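Local coordinates for protein threonine synthase (Brucella melitensis bv. 1, PDB 4F4F) that probably catalyses the pyridoxal-phosphate-dependent conversion of O-phospho-L-homoserine and water into L-threonine and phosphate, the last step of threonine biosynthesis, at residues L36-Y40 against F326-R331; Q235-F240 against A267-A271; V177-Q181 against P417-P421; M80-Y85 against Q122-M127. All coordinates share one frame; numbering follows the deposited sequence.

Interaction 1. Residues L36-Y40 against F326-R331; sequences LPQEY and FEAHGR
Arg331 reaches across to the backbone of Pro37 and takes its carbonyl end-on with two nitrogens: NH2 lies 2.8 Å from Pro37 O, NH1 2.9 Å from the same atom, and the oxygen sits in the guanidinium plane. The same guanidinium group is held side-on by Glu327, one nitrogen to each carboxylate oxygen. NE donates to Glu327 OE1, which it meets from above the carboxylate plane, while NH2 makes the salt bridge to OE2 on its syn side at 2.8 Å. Tyr40 completes the knot. Its hydroxyl donates to Glu327 OE2 at 2.7 Å, on the anti side and from the other face of the carboxylate, so OE2 accepts from two residues, while the grips on Pro37 O and on Glu327 together fix the turn of the guanidinium group. The tyrosine ring and the guanidinium planes stand 75° apart.

Deeper in, the packing is apolar. Leu36 CD1 meets the edge of the Phe326 ring at CD2, 3.6 Å away, and Leu36 also packs on Phe266 of helix 263-274. The Gln38 side is looser and faces solvent: a water donates to Gln38 O at 2.7 Å and accepts a weak bond from Arg331 NH1.

The placement of Arg331 follows from how helix 321-328 ends. Gly330, with positive phi, is the C-prime residue of a Schellman motif, in which Arg331 N bonds to Phe326 O and Gly330 N to Glu327 O; this helix-ending turn brings the arginine back beside Glu327, facing the short antiparallel sheet formed by strands 8-10 and 35-37.

Interaction 2. Residues Q235-F240 against A267-A271; sequences QVVYYF and AGYVA
Ala267 packs on Gln235 and Val236: its CB lies 3.6 Å from Gln235 CB and equally close to the backbone N of Val236. The CA atoms of Val236 and Ala267 are 4.7 Å apart, so the two backbones come close here, with helix axes 8.3 Å apart at a crossing angle of -58°. The carbonyl O of Ala267 is also touched by Val236 CG2.

Gly268 comes next, and it lies under the ring of Tyr239. Its CA sits over the centre of one ring face, 3.4 Å from the centroid and only 6° off the ring normal, a CH-pi contact. The ring lies flat on the backbone because nothing projects from the glycine. With CG beside the backbone N (chi1 -68°), Tyr239 leans toward helix 263-274, and its hydroxyl hydrogen-bonds to the backbone O of Asp264, a residue of the cofactor site.

Two residues on, Val270 presents CG1 to Val236 CG2 at 3.9 Å, the two valine side chains crossing at about a right angle. Ala271 closes the contact. Its methyl group fits among three neighbours: CE1 of Phe240 at 3.7 Å, CB of Tyr239 at 3.9 Å and CG1 of Val236. Met274, further along the same helix, continues this surface against Val236 and Phe240.

Small residues at 267, 268 and 271 thus let larger side chains lie against the helix backbone. Cohesion between the two segments rests on van der Waals and CH-pi contacts, while the polar end of Tyr239 is satisfied at Asp264, beside the bound cofactor.

Interaction 3. Residues V177-Q181 against P417-P421; sequences VQQRQ and PAKFP
Gln178 and Lys419 provide the hydrogen bond between the two segments. Gln178 NE2 donates to the backbone O of Lys419 at 2.8 Å, with an N-H...O angle of 156°. The donor lies in the carbonyl plane and uses a lone pair, and the acceptor is nearly in the amide plane of the glutamine. A bend at chi2 (77°) turns the amide across from helix 176-183 to this oxygen. The same NE2 also bonds to Asp148.

Charge enters through the end of Lys419. Its NZ makes a salt bridge with Asp148, so one carboxylate gathers both the lysine and Gln178 and ties the two segments through a third residue. Residues 417-419 form a 3-10 turn after strand 409-413 of the six-stranded mixed sheet; Phe420 is then the N-cap of helix 421-428. The contact sets this connection against helix 176-183, which follows strand 163-170 of the parallel sheet.

Van der Waals contacts fill in along the bent lysine chain. Its CD lies 4.1 Å from Val177 CG1, and its CE meets Gln181 OE1 at 3.3 Å, the two side chains approaching from opposite directions; NE2 of Gln181 bonds to Pro112 O. Over one face of the Phe420 ring sits Gln178 NE2, 4.2 Å from CE1. The ring also meets His391, a residue of the cofactor pocket, and the Phe420 side chain is about 5 Å from the bound PLP.

Interaction 4. Residues M80-Y85 against Q122-M127; sequences MVREAY and QLLARM
Knobs-into-holes packing joins helix 74-86 to helix 117-134, the helix that begins at Lys117, the predicted cofactor-attachment lysine. The two segments run roughly antiparallel, 141° apart, with axes 8.8 Å from each other. Leu123 is the knob, sitting among Met80, Val81, Ala84 and Tyr85. Its CD1 approaches Val81 CG2 at 3.9 Å, and its CB lies 3.8 Å from Tyr85 OH and close to the Ala84 methyl. That methyl in turn rests on the backbone O of Gln122.

At the far end, Met80 SD touches Met127 CG at 3.8 Å, the two side chains crossing at about a right angle. Met80 has CG between its backbone N and carbonyl carbon (chi1 71°), which carries the sulfur over to the other helix.

Arg126 lies along the outer side. Its extended chain passes Met80 O, with CD 3.6 Å away, and brings one guanidinium face over the backbone of Glu83 and Ala84. NH1 then donates twice within its own helix, to Gln122 O and to Gln122 OE1, both at 2.8 Å, which fixes the plane of the group. Glu83 OE1 is near NE, though beyond salt-bridge distance.

Around this pair, helix 56-64 packs on Val81 and Leu123, Met127 touches Ala230 of the short helix 229-232, and helix 148-157 takes the amide of Gln122 at Glu155 O. Tyr85 OH bonds to Val119 O, one turn before Leu123.

Interactions 1 and 2 are in direct touch although their centres are 16 Å apart: Glu327 CB packs on Tyr269 OH at 3.5 Å, and Tyr40 CE1 on Val270 CG1 at 3.7 Å. Helix 263-274 thus runs from the cofactor site towards the region of the N-terminal sheet. Interaction 2 is nearer the cofactor, the Gln235 side chain being about 5 Å from PLP; in interaction 1 the side chain of Leu36 is about 13 Å from the bound PLP. Interaction 3 approaches PLP from the opposite side of the chain's centre, through Phe420. Interaction 4 lies with its nearest atoms about 6 Å from interaction 2 and about 9 Å from interaction 3, its Gln122 side chain about 14 Å from PLP.

Interaction 1. Residues L36-Y40 against F326-R331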
loop_
_atom_site.group_PDB
_atom_site.type_symbol
_atom_site.label_atom_id
_atom_site.label_comp_id
_atom_site.label_asym_id
_atom_site.label_seq_id
_atom_site.Cartn_x
_atom_site.Cartn_y
_atom_site.Cartn_z
ATOM N N LEU A 36 13.023 -5.663 -7.235
ATOM C CA LEU A 36 12.416 -4.977 -8.367
ATOM C C LEU A 36 12.585 -5.805 -9.625
ATOM O O LEU A 36 13.525 -6.578 -9.729
ATOM C CB LEU A 36 13.078 -3.626 -8.617
ATOM C CG LEU A 36 12.765 -2.478 -7.682
ATOM C CD1 LEU A 36 13.765 -1.320 -7.944
ATOM C CD2 LEU A 36 11.314 -2.036 -7.856
ATOM N N PRO A 37 11.673 -5.633 -10.604
ATOM C CA PRO A 37 11.846 -6.322 -11.854
ATOM C C PRO A 37 13.165 -6.013 -12.522
ATOM O O PRO A 37 13.598 -4.889 -12.498
ATOM C CB PRO A 37 10.682 -5.841 -12.731
ATOM C CG PRO A 37 9.827 -5.055 -11.894
ATOM C CD PRO A 37 10.402 -4.889 -10.535
ATOM N N GLN A 38 13.791 -7.037 -13.104
ATOM C CA GLN A 38 15.042 -6.858 -13.809
ATOM C C GLN A 38 14.813 -5.956 -15.033
ATOM O O GLN A 38 15.702 -5.223 -15.455
ATOM C CB GLN A 38 15.537 -8.212 -14.250
ATOM C CG GLN A 38 16.883 -8.199 -14.947
ATOM C CD GLN A 38 17.278 -9.579 -15.357
ATOM O OE1 GLN A 38 16.803 -10.105 -16.367
ATOM N NE2 GLN A 38 18.159 -10.169 -14.602
ATOM N N GLU A 39 13.623 -6.071 -15.616
ATOM C CA GLU A 39 13.167 -5.144 -16.639
ATOM C C GLU A 39 11.680 -4.958 -16.507
ATOM O O GLU A 39 10.978 -5.817 -15.947
ATOM C CB GLU A 39 13.450 -5.664 -18.042
ATOM C CG GLU A 39 12.805 -6.996 -18.325
ATOM C CD GLU A 39 13.830 -8.095 -18.454
ATOM O OE1 GLU A 39 13.546 -9.014 -19.256
ATOM O OE2 GLU A 39 14.916 -8.032 -17.805
ATOM N N TYR A 40 11.193 -3.839 -17.025
ATOM C CA TYR A 40 9.776 -3.560 -16.970
ATOM C C TYR A 40 9.072 -4.045 -18.230
ATOM O O TYR A 40 9.510 -3.775 -19.345
ATOM C CB TYR A 40 9.516 -2.084 -16.741
ATOM C CG TYR A 40 9.865 -1.699 -15.341
ATOM C CD1 TYR A 40 9.064 -2.068 -14.278
ATOM C CD2 TYR A 40 11.061 -1.055 -15.068
ATOM C CE1 TYR A 40 9.399 -1.730 -12.991
ATOM C CE2 TYR A 40 11.403 -0.728 -13.773
ATOM C CZ TYR A 40 10.580 -1.066 -12.752
ATOM O OH TYR A 40 11.000 -0.745 -11.500
ATOM N N PHE A 326 17.123 3.569 -6.235
ATOM C CA PHE A 326 17.839 2.609 -7.094
ATOM C C PHE A 326 17.667 3.011 -8.552
ATOM O O PHE A 326 18.654 3.119 -9.284
ATOM C CB PHE A 326 17.283 1.196 -6.851
ATOM C CG PHE A 326 17.996 0.085 -7.561
ATOM C CD1 PHE A 326 19.343 -0.146 -7.361
ATOM C CD2 PHE A 326 17.290 -0.795 -8.388
ATOM C CE1 PHE A 326 19.983 -1.227 -7.983
ATOM C CE2 PHE A 326 17.911 -1.870 -8.996
ATOM C CZ PHE A 326 19.264 -2.084 -8.802
ATOM N N GLU A 327 16.432 3.270 -8.964
ATOM C CA GLU A 327 16.176 3.634 -10.359
ATOM C C GLU A 327 16.848 4.969 -10.730
ATOM O O GLU A 327 17.450 5.106 -11.807
ATOM C CB GLU A 327 14.659 3.704 -10.619
ATOM C CG GLU A 327 13.921 2.399 -10.350
ATOM C CD GLU A 327 14.169 1.344 -11.378
ATOM O OE1 GLU A 327 15.093 1.513 -12.240
ATOM O OE2 GLU A 327 13.469 0.314 -11.300
ATOM N N ALA A 328 16.760 5.937 -9.821
ATOM C CA ALA A 328 17.290 7.269 -10.037
ATOM C C ALA A 328 18.835 7.284 -10.173
ATOM O O ALA A 328 19.382 8.150 -10.875
ATOM C CB ALA A 328 16.824 8.213 -8.952
ATOM N N HIS A 329 19.509 6.309 -9.537
ATOM C CA HIS A 329 20.970 6.182 -9.603
ATOM C C HIS A 329 21.393 5.288 -10.733
ATOM O O HIS A 329 22.504 4.781 -10.751
ATOM C CB HIS A 329 21.520 5.655 -8.268
ATOM C CG HIS A 329 21.460 6.671 -7.145
ATOM N ND1 HIS A 329 20.305 6.989 -6.515
ATOM C CD2 HIS A 329 22.450 7.450 -6.563
ATOM C CE1 HIS A 329 20.547 7.930 -5.583
ATOM N NE2 HIS A 329 21.855 8.233 -5.622
ATOM N N GLY A 330 20.480 5.025 -11.650
ATOM C CA GLY A 330 20.755 4.130 -12.751
ATOM C C GLY A 330 21.106 2.725 -12.304
ATOM O O GLY A 330 21.937 2.077 -12.907
ATOM N N ARG A 331 20.430 2.266 -11.268
ATOM C CA ARG A 331 20.577 0.934 -10.704
ATOM C C ARG A 331 22.007 0.660 -10.211
ATOM O O ARG A 331 22.511 -0.461 -10.263
ATOM C CB ARG A 331 20.023 -0.102 -11.681
ATOM C CG ARG A 331 18.520 0.046 -11.905
ATOM C CD ARG A 331 17.901 -1.225 -12.456
ATOM N NE ARG A 331 16.459 -1.229 -12.316
ATOM C CZ ARG A 331 15.686 -2.317 -12.399
ATOM N NH1 ARG A 331 16.198 -3.517 -12.635
ATOM N NH2 ARG A 331 14.368 -2.209 -12.248
HETATM O O HOH W 1 18.136 -4.307 -14.583
#

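Interaction 2. Residues Q235-F240 against A267-A271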
loop_
_atom_site.group_PDB
_atom_site.type_symbol
_atom_site.label_atom_id
_atom_site.label_comp_id
_atom_site.label_asym_id
_atom_site.label_seq_id
_atom_site.Cartn_x
_atom_site.Cartn_y
_atom_site.Cartn_z
ATOM N N GLN A 235 -0.982 -2.461 -7.515
ATOM C CA GLN A 235 -1.384 -1.077 -7.531
ATOM C C GLN A 235 -1.117 -0.402 -8.881
ATOM O O GLN A 235 -1.747 0.608 -9.201
ATOM C CB GLN A 235 -0.691 -0.360 -6.409
ATOM C CG GLN A 235 -1.129 -0.885 -5.061
ATOM C CD GLN A 235 -0.725 0.032 -3.934
ATOM O OE1 GLN A 235 0.184 -0.293 -3.175
ATOM N NE2 GLN A 235 -1.379 1.259 -3.851
ATOM N N VAL A 236 -0.268 -1.025 -9.693
ATOM C CA VAL A 236 -0.002 -0.549 -11.056
ATOM C C VAL A 236 -1.310 -0.462 -11.872
ATOM O O VAL A 236 -1.503 0.459 -12.665
ATOM C CB VAL A 236 1.004 -1.469 -11.757
ATOM C CG1 VAL A 236 1.238 -1.010 -13.213
ATOM C CG2 VAL A 236 2.328 -1.511 -11.003
ATOM N N VAL A 237 -2.238 -1.376 -11.592
ATOM C CA VAL A 237 -3.405 -1.540 -12.402
ATOM C C VAL A 237 -4.265 -0.272 -12.453
ATOM O O VAL A 237 -4.701 0.146 -13.527
ATOM C CB VAL A 237 -4.247 -2.752 -11.952
ATOM C CG1 VAL A 237 -5.494 -2.871 -12.817
ATOM C CG2 VAL A 237 -3.419 -4.067 -12.059
ATOM N N TYR A 238 -4.546 0.327 -11.298
ATOM C CA TYR A 238 -5.520 1.405 -11.294
ATOM C C TYR A 238 -4.990 2.691 -11.949
ATOM O O TYR A 238 -5.766 3.545 -12.366
ATOM C CB TYR A 238 -6.149 1.641 -9.946
ATOM C CG TYR A 238 -5.204 1.824 -8.812
ATOM C CD1 TYR A 238 -4.463 2.975 -8.687
ATOM C CD2 TYR A 238 -5.144 0.894 -7.793
ATOM C CE1 TYR A 238 -3.598 3.147 -7.602
ATOM C CE2 TYR A 238 -4.302 1.076 -6.717
ATOM C CZ TYR A 238 -3.536 2.190 -6.636
ATOM O OH TYR A 238 -2.702 2.351 -5.522
ATOM N N TYR A 239 -3.676 2.790 -12.082
ATOM C CA TYR A 239 -3.116 3.873 -12.907
ATOM C C TYR A 239 -3.500 3.685 -14.371
ATOM O O TYR A 239 -3.988 4.613 -15.005
ATOM C CB TYR A 239 -1.612 3.968 -12.762
ATOM C CG TYR A 239 -1.213 4.431 -11.415
ATOM C CD1 TYR A 239 -1.100 5.780 -11.134
ATOM C CD2 TYR A 239 -0.932 3.524 -10.406
ATOM C CE1 TYR A 239 -0.725 6.208 -9.881
ATOM C CE2 TYR A 239 -0.600 3.943 -9.130
ATOM C CZ TYR A 239 -0.477 5.302 -8.899
ATOM O OH TYR A 239 -0.089 5.735 -7.681
ATOM N N PHE A 240 -3.385 2.461 -14.880
ATOM C CA PHE A 240 -3.908 2.152 -16.196
ATOM C C PHE A 240 -5.418 2.381 -16.356
ATOM O O PHE A 240 -5.863 3.009 -17.327
ATOM C CB PHE A 240 -3.572 0.703 -16.605
ATOM C CG PHE A 240 -2.144 0.531 -17.114
ATOM C CD1 PHE A 240 -1.081 0.372 -16.229
ATOM C CD2 PHE A 240 -1.878 0.498 -18.463
ATOM C CE1 PHE A 240 0.212 0.183 -16.691
ATOM C CE2 PHE A 240 -0.584 0.349 -18.925
ATOM C CZ PHE A 240 0.457 0.182 -18.048
ATOM N N ALA A 267 4.180 2.455 -7.700
ATOM C CA ALA A 267 3.380 1.712 -8.686
ATOM C C ALA A 267 2.971 2.553 -9.881
ATOM O O ALA A 267 2.939 2.040 -11.023
ATOM C CB ALA A 267 2.137 1.068 -8.042
ATOM N N GLY A 268 2.722 3.836 -9.647
ATOM C CA GLY A 268 2.463 4.799 -10.721
ATOM C C GLY A 268 3.704 5.018 -11.562
ATOM O O GLY A 268 3.634 5.069 -12.793
ATOM N N TYR A 269 4.850 5.098 -10.899
ATOM C CA TYR A 269 6.129 5.155 -11.603
ATOM C C TYR A 269 6.312 3.919 -12.499
ATOM O O TYR A 269 6.781 4.034 -13.659
ATOM C CB TYR A 269 7.278 5.353 -10.617
ATOM C CG TYR A 269 8.647 5.260 -11.225
ATOM C CD1 TYR A 269 9.243 6.357 -11.835
ATOM C CD2 TYR A 269 9.351 4.088 -11.184
ATOM C CE1 TYR A 269 10.491 6.260 -12.405
ATOM C CE2 TYR A 269 10.622 3.996 -11.734
ATOM C CZ TYR A 269 11.175 5.084 -12.341
ATOM O OH TYR A 269 12.412 4.944 -12.934
ATOM N N VAL A 270 5.940 2.762 -11.992
ATOM C CA VAL A 270 6.083 1.528 -12.718
ATOM C C VAL A 270 5.189 1.586 -13.949
ATOM O O VAL A 270 5.610 1.228 -15.055
ATOM C CB VAL A 270 5.757 0.270 -11.863
ATOM C CG1 VAL A 270 5.727 -1.004 -12.768
ATOM C CG2 VAL A 270 6.797 0.110 -10.766
ATOM N N ALA A 271 3.950 2.036 -13.775
ATOM C CA ALA A 271 3.061 2.197 -14.913
ATOM C C ALA A 271 3.669 3.063 -16.010
ATOM O O ALA A 271 3.631 2.724 -17.185
ATOM C CB ALA A 271 1.731 2.761 -14.475
#

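Interaction 3. Residues V177-Q181 against P417-P421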
loop_
_atom_site.group_PDB
_atom_site.type_symbol
_atom_site.label_atom_id
_atom_site.label_comp_id
_atom_site.label_asym_id
_atom_site.label_seq_id
_atom_site.Cartn_x
_atom_site.Cartn_y
_atom_site.Cartn_z
ATOM N N VAL A 177 -14.298 1.167 14.771
ATOM C CA VAL A 177 -14.470 0.613 13.417
ATOM C C VAL A 177 -13.293 -0.319 13.036
ATOM O O VAL A 177 -13.478 -1.469 12.610
ATOM C CB VAL A 177 -14.596 1.725 12.336
ATOM C CG1 VAL A 177 -14.533 1.138 10.930
ATOM C CG2 VAL A 177 -15.894 2.511 12.493
ATOM N N GLN A 178 -12.081 0.190 13.229
ATOM C CA GLN A 178 -10.881 -0.562 12.894
ATOM C C GLN A 178 -10.804 -1.867 13.676
ATOM O O GLN A 178 -10.496 -2.920 13.097
ATOM C CB GLN A 178 -9.617 0.294 13.122
ATOM C CG GLN A 178 -9.327 1.290 11.994
ATOM C CD GLN A 178 -10.207 2.526 12.021
ATOM O OE1 GLN A 178 -11.106 2.649 12.866
ATOM N NE2 GLN A 178 -9.959 3.459 11.088
ATOM N N GLN A 179 -11.094 -1.833 14.979
ATOM C CA GLN A 179 -11.027 -3.066 15.760
ATOM C C GLN A 179 -12.041 -4.130 15.289
ATOM O O GLN A 179 -11.713 -5.335 15.180
ATOM C CB GLN A 179 -11.183 -2.814 17.268
ATOM C CG GLN A 179 -10.933 -4.078 18.082
ATOM C CD GLN A 179 -10.999 -3.852 19.579
ATOM O OE1 GLN A 179 -10.047 -3.357 20.173
ATOM N NE2 GLN A 179 -12.118 -4.213 20.192
ATOM N N ARG A 180 -13.257 -3.691 15.009
ATOM C CA ARG A 180 -14.298 -4.608 14.580
ATOM C C ARG A 180 -13.933 -5.288 13.266
ATOM O O ARG A 180 -14.197 -6.461 13.099
ATOM C CB ARG A 180 -15.627 -3.894 14.468
ATOM C CG ARG A 180 -16.170 -3.484 15.818
ATOM C CD ARG A 180 -17.638 -3.141 15.752
ATOM N NE ARG A 180 -18.442 -4.101 16.510
ATOM C CZ ARG A 180 -18.686 -4.021 17.820
ATOM N NH1 ARG A 180 -19.418 -4.957 18.419
ATOM N NH2 ARG A 180 -18.206 -3.018 18.554
ATOM N N GLN A 181 -13.291 -4.562 12.350
ATOM C CA GLN A 181 -12.853 -5.177 11.100
ATOM C C GLN A 181 -11.799 -6.264 11.310
ATOM O O GLN A 181 -11.722 -7.222 10.536
ATOM C CB GLN A 181 -12.388 -4.104 10.095
ATOM C CG GLN A 181 -13.576 -3.259 9.617
ATOM C CD GLN A 181 -13.522 -2.831 8.158
ATOM O OE1 GLN A 181 -12.845 -1.847 7.832
ATOM N NE2 GLN A 181 -14.317 -3.506 7.281
ATOM N N PRO A 417 -14.300 8.304 3.983
ATOM C CA PRO A 417 -14.429 9.177 5.152
ATOM C C PRO A 417 -14.885 8.512 6.465
ATOM O O PRO A 417 -14.468 8.956 7.532
ATOM C CB PRO A 417 -15.435 10.259 4.712
ATOM C CG PRO A 417 -15.963 9.844 3.392
ATOM C CD PRO A 417 -15.006 8.852 2.804
ATOM N N ALA A 418 -15.678 7.453 6.393
ATOM C CA ALA A 418 -16.126 6.767 7.603
ATOM C C ALA A 418 -15.017 6.044 8.371
ATOM O O ALA A 418 -15.246 5.644 9.497
ATOM C CB ALA A 418 -17.279 5.803 7.315
ATOM N N LYS A 419 -13.837 5.886 7.772
ATOM C CA LYS A 419 -12.681 5.303 8.450
ATOM C C LYS A 419 -12.009 6.284 9.409
ATOM O O LYS A 419 -11.234 5.857 10.276
ATOM C CB LYS A 419 -11.623 4.800 7.443
ATOM C CG LYS A 419 -11.860 3.412 6.859
ATOM C CD LYS A 419 -11.958 2.373 7.985
ATOM C CE LYS A 419 -11.204 1.066 7.747
ATOM N NZ LYS A 419 -9.813 1.154 7.272
ATOM N N PHE A 420 -12.284 7.584 9.253
ATOM C CA PHE A 420 -11.659 8.627 10.088
ATOM C C PHE A 420 -12.710 9.667 10.415
ATOM O O PHE A 420 -12.557 10.842 10.085
ATOM C CB PHE A 420 -10.440 9.198 9.351
ATOM C CG PHE A 420 -9.380 8.157 9.112
ATOM C CD1 PHE A 420 -8.564 7.739 10.151
ATOM C CD2 PHE A 420 -9.302 7.496 7.891
ATOM C CE1 PHE A 420 -7.639 6.732 9.963
ATOM C CE2 PHE A 420 -8.390 6.494 7.693
ATOM C CZ PHE A 420 -7.554 6.104 8.731
ATOM N N PRO A 421 -13.789 9.234 11.082
ATOM C CA PRO A 421 -14.924 10.098 11.307
ATOM C C PRO A 421 -14.611 11.315 12.196
ATOM O O PRO A 421 -15.200 12.367 11.984
ATOM C CB PRO A 421 -15.929 9.172 11.993
ATOM C CG PRO A 421 -15.082 8.188 12.732
ATOM C CD PRO A 421 -13.903 7.966 11.835
#

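Interaction 4. Residues M80-Y85 against Q122-M127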
loop_
_atom_site.group_PDB
_atom_site.type_symbol
_atom_site.label_atom_id
_atom_site.label_comp_id
_atom_site.label_asym_id
_atom_site.label_seq_id
_atom_site.Cartn_x
_atom_site.Cartn_y
_atom_site.Cartn_z
ATOM N N MET A 80 -7.997 -15.950 -9.621
ATOM C CA MET A 80 -7.621 -15.279 -8.387
ATOM C C MET A 80 -7.771 -13.738 -8.522
ATOM O O MET A 80 -8.199 -13.081 -7.587
ATOM C CB MET A 80 -6.231 -15.724 -7.927
ATOM C CG MET A 80 -5.054 -15.237 -8.748
ATOM S SD MET A 80 -3.495 -15.963 -8.122
ATOM C CE MET A 80 -3.594 -17.700 -8.465
ATOM N N VAL A 81 -7.504 -13.198 -9.711
ATOM C CA VAL A 81 -7.731 -11.760 -9.976
ATOM C C VAL A 81 -9.239 -11.470 -9.928
ATOM O O VAL A 81 -9.683 -10.541 -9.270
ATOM C CB VAL A 81 -7.073 -11.306 -11.302
ATOM C CG1 VAL A 81 -7.449 -9.873 -11.618
ATOM C CG2 VAL A 81 -5.561 -11.433 -11.241
ATOM N N ARG A 82 -10.040 -12.348 -10.546
ATOM C CA ARG A 82 -11.510 -12.202 -10.531
ATOM C C ARG A 82 -12.025 -12.247 -9.099
ATOM O O ARG A 82 -12.856 -11.442 -8.720
ATOM C CB ARG A 82 -12.157 -13.327 -11.364
ATOM C CG ARG A 82 -13.632 -13.198 -11.716
ATOM C CD ARG A 82 -14.036 -13.984 -13.009
ATOM N NE ARG A 82 -13.163 -13.705 -14.194
ATOM C CZ ARG A 82 -13.185 -12.596 -14.979
ATOM N NH1 ARG A 82 -12.313 -12.470 -15.989
ATOM N NH2 ARG A 82 -14.051 -11.594 -14.788
ATOM N N GLU A 83 -11.530 -13.191 -8.308
ATOM C CA GLU A 83 -11.984 -13.344 -6.912
ATOM C C GLU A 83 -11.526 -12.168 -6.026
ATOM O O GLU A 83 -12.313 -11.649 -5.239
ATOM C CB GLU A 83 -11.549 -14.703 -6.340
ATOM C CG GLU A 83 -12.309 -15.830 -7.036
ATOM C CD GLU A 83 -11.950 -17.233 -6.571
ATOM O OE1 GLU A 83 -10.971 -17.378 -5.804
ATOM O OE2 GLU A 83 -12.660 -18.179 -7.020
ATOM N N ALA A 84 -10.280 -11.742 -6.192
ATOM C CA ALA A 84 -9.763 -10.599 -5.481
ATOM C C ALA A 84 -10.655 -9.352 -5.642
ATOM O O ALA A 84 -11.037 -8.696 -4.654
ATOM C CB ALA A 84 -8.320 -10.283 -5.924
ATOM N N TYR A 85 -11.000 -9.031 -6.876
ATOM C CA TYR A 85 -11.721 -7.775 -7.127
ATOM C C TYR A 85 -13.243 -7.927 -7.038
ATOM O O TYR A 85 -13.978 -6.945 -6.951
ATOM C CB TYR A 85 -11.154 -7.093 -8.398
ATOM C CG TYR A 85 -9.701 -6.797 -8.094
ATOM C CD1 TYR A 85 -9.354 -5.926 -7.048
ATOM C CD2 TYR A 85 -8.678 -7.447 -8.769
ATOM C CE1 TYR A 85 -8.052 -5.718 -6.689
ATOM C CE2 TYR A 85 -7.352 -7.227 -8.424
ATOM C CZ TYR A 85 -7.042 -6.358 -7.403
ATOM O OH TYR A 85 -5.727 -6.171 -7.044
ATOM N N GLN A 122 -5.784 -8.094 -1.329
ATOM C CA GLN A 122 -6.757 -9.109 -1.708
ATOM C C GLN A 122 -6.158 -10.020 -2.793
ATOM O O GLN A 122 -6.430 -11.215 -2.827
ATOM C CB GLN A 122 -8.062 -8.438 -2.182
ATOM C CG GLN A 122 -8.920 -7.859 -1.070
ATOM C CD GLN A 122 -9.502 -8.922 -0.162
ATOM O OE1 GLN A 122 -9.761 -10.060 -0.589
ATOM N NE2 GLN A 122 -9.678 -8.568 1.122
ATOM N N LEU A 123 -5.301 -9.477 -3.635
ATOM C CA LEU A 123 -4.642 -10.296 -4.659
ATOM C C LEU A 123 -3.409 -10.993 -4.088
ATOM O O LEU A 123 -3.191 -12.197 -4.339
ATOM C CB LEU A 123 -4.285 -9.445 -5.888
ATOM C CG LEU A 123 -3.643 -10.186 -7.080
ATOM C CD1 LEU A 123 -4.517 -11.347 -7.509
ATOM C CD2 LEU A 123 -3.305 -9.228 -8.238
ATOM N N LEU A 124 -2.589 -10.239 -3.344
ATOM C CA LEU A 124 -1.395 -10.793 -2.674
ATOM C C LEU A 124 -1.737 -12.053 -1.876
ATOM O O LEU A 124 -1.030 -13.054 -1.959
ATOM C CB LEU A 124 -0.752 -9.771 -1.706
ATOM C CG LEU A 124 0.385 -10.295 -0.806
ATOM C CD1 LEU A 124 1.478 -10.831 -1.742
ATOM C CD2 LEU A 124 0.999 -9.244 0.099
ATOM N N ALA A 125 -2.796 -12.014 -1.083
ATOM C CA ALA A 125 -3.123 -13.180 -0.231
ATOM C C ALA A 125 -3.459 -14.421 -1.101
ATOM O O ALA A 125 -3.044 -15.545 -0.762
ATOM C CB ALA A 125 -4.223 -12.863 0.769
ATOM N N ARG A 126 -4.116 -14.200 -2.243
ATOM C CA ARG A 126 -4.468 -15.280 -3.168
ATOM C C ARG A 126 -3.284 -15.778 -3.975
ATOM O O ARG A 126 -3.142 -16.978 -4.183
ATOM C CB ARG A 126 -5.634 -14.865 -4.092
ATOM C CG ARG A 126 -6.925 -14.671 -3.327
ATOM C CD ARG A 126 -8.101 -14.140 -4.128
ATOM N NE ARG A 126 -9.365 -14.216 -3.384
ATOM C CZ ARG A 126 -9.765 -13.308 -2.484
ATOM N NH1 ARG A 126 -9.005 -12.250 -2.190
ATOM N NH2 ARG A 126 -10.915 -13.443 -1.867
ATOM N N MET A 127 -2.416 -14.878 -4.410
ATOM C CA MET A 127 -1.204 -15.271 -5.115
ATOM C C MET A 127 -0.338 -16.108 -4.182
ATOM O O MET A 127 0.193 -17.138 -4.573
ATOM C CB MET A 127 -0.416 -14.040 -5.607
ATOM C CG MET A 127 -1.152 -13.274 -6.690
ATOM S SD MET A 127 -0.134 -12.082 -7.534
ATOM C CE MET A 127 0.323 -10.920 -6.229
#